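Local coordinates for protein Cys-Gly metallodipeptidase DUG1 (Saccharomyces cerevisiae, PDB 4G1P) that hydrolyses Cys-Gly as a zinc- and manganese-dependent dipeptidase and serves as the catalytic component of the glutathione-degrading degradosomal complex, at residues G214-N219 / R348-M353; L98-Y103 / G169-G174. All blocks are in the same frame, centred on the assembly; numbering follows the deposited sequence.

Contact 1 of 2, residues G214-N219 / R348-M353; sequences GLRGCN and RTVPDM. With CYS (cysteine), chain E.
Gly217 and Thr349 are tied by a pair of backbone hydrogen bonds, from Gly217 N to Thr349 O at 2.9 Å and from Thr349 N to Gly217 O at 3.0 Å. Around them the packing is close. Thr349 OG1 sits against the bare CA of Gly217. Two arginines cross at about a right angle: the Arg348 CB methylene lies over one face of the Arg216 guanidinium, 3.7 Å from Arg216 NE, and the two guanidinium planes are only 18° apart. Their like charges probably repel, but the polar ends go to separate partners: Arg216 NH2 bonds Tyr316 O and also Gly238 O of the second subunit, and Arg348 NH2 bonds Ser234 OG of that subunit. This is the antiparallel pairing of strands 210-226 and 340-349 in the sheet of the lid domain, the part that M20 peptidases set over their catalytic domain. Beyond the CB, the Arg348 chain bends at chi2 and passes Gly217 O to reach the ligand pocket. There Arg348 NH1 donates a nearly straight hydrogen bond (168° at the hydrogen) to the O of the bound cysteine, 2.9 Å away. Cys218, with SG anti to the backbone N (chi1 -172°), places that sulfur over the centre of the Arg348 guanidinium, 3.8 Å above its plane; the same sulfur is 3.7 Å from the SG of the bound cysteine. In contrast, the contact thins out after Thr349. Val350 reaches across with CG1 alone, 4.1 Å from Arg216 CG; the chain then turns outward through partly exposed Pro351 and solvent-exposed Asp352, closed by the backbone bond from Met353 N to Val350 O and, weakly, by Val350 N to Met353 SD, 3.4 Å long.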
loop_
_atom_site.group_PDB
_atom_site.type_symbol
_atom_site.label_atom_id
_atom_site.label_comp_id
_atom_site.label_asym_id
_atom_site.label_seq_id
_atom_site.Cartn_x
_atom_site.Cartn_y
_atom_site.Cartn_z
ATOM N N GLY A 214 -30.862 6.331 -13.913
ATOM C CA GLY A 214 -30.463 5.100 -13.235
ATOM C C GLY A 214 -29.051 5.033 -12.668
ATOM O O GLY A 214 -28.088 5.466 -13.300
ATOM N N LEU A 215 -28.920 4.467 -11.474
ATOM C CA LEU A 215 -27.609 4.286 -10.855
ATOM C C LEU A 215 -27.377 2.843 -10.452
ATOM O O LEU A 215 -28.288 2.168 -9.978
ATOM C CB LEU A 215 -27.502 5.129 -9.591
ATOM C CG LEU A 215 -27.484 6.640 -9.739
ATOM C CD1 LEU A 215 -28.006 7.245 -8.472
ATOM C CD2 LEU A 215 -26.072 7.096 -10.004
ATOM N N ARG A 216 -26.146 2.372 -10.611
ATOM C CA ARG A 216 -25.781 1.092 -10.035
ATOM C C ARG A 216 -25.532 1.290 -8.558
ATOM O O ARG A 216 -25.099 2.357 -8.141
ATOM C CB ARG A 216 -24.487 0.595 -10.627
ATOM C CG ARG A 216 -24.543 0.044 -11.999
ATOM C CD ARG A 216 -23.158 0.198 -12.518
ATOM N NE ARG A 216 -22.633 -0.960 -13.201
ATOM C CZ ARG A 216 -21.394 -1.026 -13.669
ATOM N NH1 ARG A 216 -20.572 -0.005 -13.498
ATOM N NH2 ARG A 216 -20.982 -2.109 -14.311
ATOM N N GLY A 217 -25.778 0.255 -7.770
ATOM C CA GLY A 217 -25.395 0.284 -6.378
ATOM C C GLY A 217 -23.942 -0.147 -6.225
ATOM O O GLY A 217 -23.226 -0.383 -7.203
ATOM N N CYS A 218 -23.500 -0.248 -4.983
ATOM C CA CYS A 218 -22.123 -0.615 -4.716
ATOM C C CYS A 218 -21.979 -1.350 -3.379
ATOM O O CYS A 218 -22.403 -0.863 -2.330
ATOM C CB CYS A 218 -21.208 0.621 -4.772
ATOM S SG CYS A 218 -19.433 0.222 -4.675
ATOM N N ASN A 219 -21.400 -2.542 -3.436
ATOM C CA ASN A 219 -21.087 -3.287 -2.226
ATOM C C ASN A 219 -19.579 -3.404 -2.096
ATOM O O ASN A 219 -18.910 -3.954 -2.976
ATOM C CB ASN A 219 -21.755 -4.666 -2.241
ATOM C CG ASN A 219 -23.233 -4.606 -1.878
ATOM O OD1 ASN A 219 -23.886 -3.580 -2.065
ATOM N ND2 ASN A 219 -23.759 -5.698 -1.340
ATOM N N ARG A 348 -20.492 -3.611 -8.315
ATOM C CA ARG A 348 -21.529 -2.679 -8.734
ATOM C C ARG A 348 -22.823 -3.444 -8.940
ATOM O O ARG A 348 -22.897 -4.339 -9.774
ATOM C CB ARG A 348 -21.115 -1.959 -10.015
ATOM C CG ARG A 348 -19.892 -1.049 -9.846
ATOM C CD ARG A 348 -20.189 0.181 -9.005
ATOM N NE ARG A 348 -18.963 0.888 -8.664
ATOM C CZ ARG A 348 -18.901 2.066 -8.040
ATOM N NH1 ARG A 348 -20.010 2.728 -7.706
ATOM N NH2 ARG A 348 -17.710 2.596 -7.772
ATOM N N THR A 349 -23.843 -3.111 -8.164
ATOM C CA THR A 349 -25.089 -3.858 -8.242
ATOM C C THR A 349 -26.097 -3.254 -9.220
ATOM O O THR A 349 -26.122 -2.050 -9.456
ATOM C CB THR A 349 -25.730 -4.005 -6.866
ATOM O OG1 THR A 349 -26.161 -2.725 -6.417
ATOM C CG2 THR A 349 -24.717 -4.556 -5.872
ATOM N N VAL A 350 -26.918 -4.121 -9.795
ATOM C CA VAL A 350 -27.956 -3.727 -10.726
ATOM C C VAL A 350 -29.233 -4.411 -10.287
ATOM O O VAL A 350 -29.198 -5.284 -9.418
ATOM C CB VAL A 350 -27.616 -4.204 -12.131
ATOM C CG1 VAL A 350 -26.314 -3.565 -12.613
ATOM C CG2 VAL A 350 -27.527 -5.717 -12.151
ATOM N N PRO A 351 -30.379 -4.022 -10.867
ATOM C CA PRO A 351 -31.552 -4.853 -10.583
ATOM C C PRO A 351 -31.395 -6.237 -11.240
ATOM O O PRO A 351 -30.836 -6.343 -12.333
ATOM C CB PRO A 351 -32.693 -4.064 -11.219
ATOM C CG PRO A 351 -32.030 -3.228 -12.274
ATOM C CD PRO A 351 -30.719 -2.851 -11.697
ATOM N N ASP A 352 -31.860 -7.284 -10.570
ATOM C CA ASP A 352 -32.518 -7.150 -9.278
ATOM C C ASP A 352 -31.680 -7.774 -8.171
ATOM O O ASP A 352 -32.153 -8.668 -7.481
ATOM C CB ASP A 352 -33.886 -7.843 -9.305
ATOM C CG ASP A 352 -34.647 -7.605 -10.608
ATOM O OD1 ASP A 352 -34.823 -6.431 -11.006
ATOM O OD2 ASP A 352 -35.057 -8.603 -11.242
ATOM N N MET A 353 -30.447 -7.307 -7.991
ATOM C CA MET A 353 -29.555 -7.895 -6.988
ATOM C C MET A 353 -29.905 -7.461 -5.562
ATOM O O MET A 353 -29.979 -6.271 -5.276
ATOM C CB MET A 353 -28.102 -7.545 -7.312
ATOM C CG MET A 353 -27.633 -8.124 -8.622
ATOM S SD MET A 353 -26.090 -7.417 -9.220
ATOM C CE MET A 353 -24.979 -7.894 -7.890
HETATM N N CYS E . -17.956 6.989 -4.764
HETATM C CA CYS E . -18.068 5.560 -4.550
HETATM C C CYS E . -18.464 4.889 -5.868
HETATM O O CYS E . -19.463 5.251 -6.488
HETATM C CB CYS E . -19.063 5.255 -3.428
HETATM S SG CYS E . -19.231 3.538 -3.047
#

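Contact 2 of 2, residues L98-Y103 / G169-G174. With ZN (zinc ion), chain B; GLY (glycine), chain D.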
loop_
_atom_site.group_PDB
_atom_site.type_symbol
_atom_site.label_atom_id
_atom_site.label_comp_id
_atom_site.label_asym_id
_atom_site.label_seq_id
_atom_site.Cartn_x
_atom_site.Cartn_y
_atom_site.Cartn_z
ATOM N N LEU A 98 -35.933 19.788 -3.067
ATOM C CA LEU A 98 -34.794 19.456 -2.225
ATOM C C LEU A 98 -33.615 19.126 -3.124
ATOM O O LEU A 98 -33.727 18.279 -4.032
ATOM C CB LEU A 98 -35.120 18.273 -1.313
ATOM C CG LEU A 98 -33.971 17.667 -0.498
ATOM C CD1 LEU A 98 -33.244 18.749 0.235
ATOM C CD2 LEU A 98 -34.489 16.674 0.505
ATOM N N VAL A 99 -32.496 19.813 -2.896
ATOM C CA VAL A 99 -31.260 19.464 -3.588
ATOM C C VAL A 99 -30.251 18.862 -2.629
ATOM O O VAL A 99 -30.046 19.361 -1.521
ATOM C CB VAL A 99 -30.632 20.653 -4.363
ATOM C CG1 VAL A 99 -31.552 21.088 -5.484
ATOM C CG2 VAL A 99 -30.317 21.820 -3.432
ATOM N N TYR A 100 -29.631 17.776 -3.075
ATOM C CA TYR A 100 -28.615 17.068 -2.306
ATOM C C TYR A 100 -27.288 17.057 -3.048
ATOM O O TYR A 100 -27.253 16.954 -4.286
ATOM C CB TYR A 100 -29.061 15.632 -2.078
ATOM C CG TYR A 100 -27.941 14.668 -1.762
ATOM C CD1 TYR A 100 -27.212 14.046 -2.779
ATOM C CD2 TYR A 100 -27.632 14.350 -0.448
ATOM C CE1 TYR A 100 -26.192 13.179 -2.492
ATOM C CE2 TYR A 100 -26.626 13.468 -0.153
ATOM C CZ TYR A 100 -25.909 12.886 -1.176
ATOM O OH TYR A 100 -24.910 12.008 -0.872
ATOM N N GLY A 101 -26.202 17.130 -2.279
ATOM C CA GLY A 101 -24.850 17.004 -2.795
ATOM C C GLY A 101 -23.908 16.673 -1.650
ATOM O O GLY A 101 -24.342 16.430 -0.518
ATOM N N HIS A 102 -22.612 16.664 -1.914
ATOM C CA HIS A 102 -21.687 16.335 -0.848
ATOM C C HIS A 102 -20.421 17.154 -0.891
ATOM O O HIS A 102 -19.856 17.412 -1.961
ATOM C CB HIS A 102 -21.379 14.834 -0.816
ATOM C CG HIS A 102 -20.574 14.333 -1.978
ATOM N ND1 HIS A 102 -19.194 14.327 -1.982
ATOM C CD2 HIS A 102 -20.957 13.762 -3.147
ATOM C CE1 HIS A 102 -18.765 13.803 -3.119
ATOM N NE2 HIS A 102 -19.815 13.448 -3.841
ATOM N N TYR A 103 -19.974 17.556 0.291
ATOM C CA TYR A 103 -18.848 18.465 0.389
ATOM C C TYR A 103 -17.519 17.822 0.774
ATOM O O TYR A 103 -16.499 18.507 0.789
ATOM C CB TYR A 103 -19.176 19.612 1.325
ATOM C CG TYR A 103 -19.479 19.221 2.748
ATOM C CD1 TYR A 103 -18.453 18.941 3.646
ATOM C CD2 TYR A 103 -20.797 19.180 3.220
ATOM C CE1 TYR A 103 -18.722 18.600 4.970
ATOM C CE2 TYR A 103 -21.073 18.848 4.539
ATOM C CZ TYR A 103 -20.024 18.560 5.412
ATOM O OH TYR A 103 -20.275 18.234 6.723
ATOM N N GLY A 169 -21.217 15.230 4.268
ATOM C CA GLY A 169 -19.768 15.211 4.158
ATOM C C GLY A 169 -19.178 13.829 4.408
ATOM O O GLY A 169 -18.030 13.695 4.849
ATOM N N MET A 170 -19.960 12.793 4.118
ATOM C CA MET A 170 -19.474 11.428 4.247
ATOM C C MET A 170 -19.731 10.619 2.982
ATOM O O MET A 170 -19.697 9.389 3.018
ATOM C CB MET A 170 -20.120 10.721 5.447
ATOM C CG MET A 170 -19.511 11.062 6.807
ATOM S SD MET A 170 -17.782 10.571 6.971
ATOM C CE MET A 170 -17.926 8.832 7.326
ATOM N N GLU A 171 -19.986 11.291 1.864
ATOM C CA GLU A 171 -20.353 10.558 0.650
ATOM C C GLU A 171 -19.227 9.654 0.163
ATOM O O GLU A 171 -19.477 8.549 -0.304
ATOM C CB GLU A 171 -20.801 11.499 -0.464
ATOM C CG GLU A 171 -21.704 10.863 -1.512
ATOM C CD GLU A 171 -20.954 10.338 -2.741
ATOM O OE1 GLU A 171 -19.700 10.377 -2.760
ATOM O OE2 GLU A 171 -21.632 9.882 -3.695
ATOM N N GLU A 172 -17.991 10.120 0.295
ATOM C CA GLU A 172 -16.845 9.338 -0.156
ATOM C C GLU A 172 -16.445 8.288 0.886
ATOM O O GLU A 172 -15.447 7.588 0.721
ATOM C CB GLU A 172 -15.654 10.254 -0.487
ATOM C CG GLU A 172 -15.952 11.368 -1.487
ATOM C CD GLU A 172 -16.077 10.860 -2.922
ATOM O OE1 GLU A 172 -15.932 9.640 -3.147
ATOM O OE2 GLU A 172 -16.324 11.682 -3.830
ATOM N N SER A 173 -17.239 8.183 1.945
ATOM C CA SER A 173 -16.960 7.277 3.049
ATOM C C SER A 173 -18.234 6.557 3.515
ATOM O O SER A 173 -18.488 6.418 4.718
ATOM C CB SER A 173 -16.326 8.046 4.214
ATOM O OG SER A 173 -15.178 8.768 3.796
ATOM N N GLY A 174 -19.043 6.119 2.551
ATOM C CA GLY A 174 -20.224 5.324 2.845
ATOM C C GLY A 174 -21.504 6.066 3.192
ATOM O O GLY A 174 -22.511 5.422 3.468
HETATM ZN ZN ZN B . -16.745 10.488 -5.474
HETATM N N GLY D . -18.237 8.928 -6.905
HETATM C CA GLY D . -18.680 9.132 -5.540
HETATM C C GLY D . -19.008 7.758 -5.023
HETATM O O GLY D . -20.171 7.391 -4.882
#
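Tyr103 CA and Gly169 CA lie 5.1 Å apart, and the runs 100-103 and 169-172 head off 84° from each other. Strands 96-102 and 162-168 are parallel neighbours in the alpha/beta catalytic domain of the M20 peptidases, and the C-terminal ends of both strands open into the zinc site. Tyr103 lays one ring face over Gly169 CA, 3.7 Å from the ring centroid, while its OH bonds Pro82 O. His102 carries most of the remaining contact. With CG between the backbone N and the carbonyl carbon (chi1 69°), its ring presents one face to Glu171, whose CB approaches 3.5 Å from the centroid; the bent Glu171 chain then brings the carboxylate stacked on the ring, 2° from parallel. Tyr100 OH, bonded to Glu168, touches Glu171 CG from across at 3.5 Å. His102 ND1 is held by Asp104 O, and the carboxylate of Asp104, an active-site residue by similarity, takes the backbone N-H groups of Glu171 and Glu172. An alanine at His102 would probably leave the carboxylate of Glu171, the likely proton acceptor, without the flat surface it stacks on and less fixed in its tilt. Glu172 comes in nearly perpendicular to the same ring, its OE2 3.3 Å from His102 CE1. That oxygen binds the zinc ion at 2.1 Å, alongside Asp137 and His450; Glu172 OE1, also bonded to Gln106, coordinates more loosely at 2.6 Å, and the bound glycine N stands 2.6 Å from the metal.

Contacts 1 and 2 do not touch: their centres are 19 Å apart and their nearest atoms about 8 Å. The ligand spans them. The bound glycine and cysteine appear joined as modelled, with glycine C 1.3 Å from cysteine N, a peptide-bond length. Contact 2, in the catalytic domain, mainly meets the glycine, through the metal and Glu171, though Glu172 also touches the cysteine; contact 1, in the lid, meets the cysteine through Arg348 and Cys218. The Arg348 side chain lies about 8 Å from that of Glu171, about 8 Å from a zinc ion and about 6 Å from that of His450. Ser422, from a third part of the chain, lines the pocket for both ligand residues.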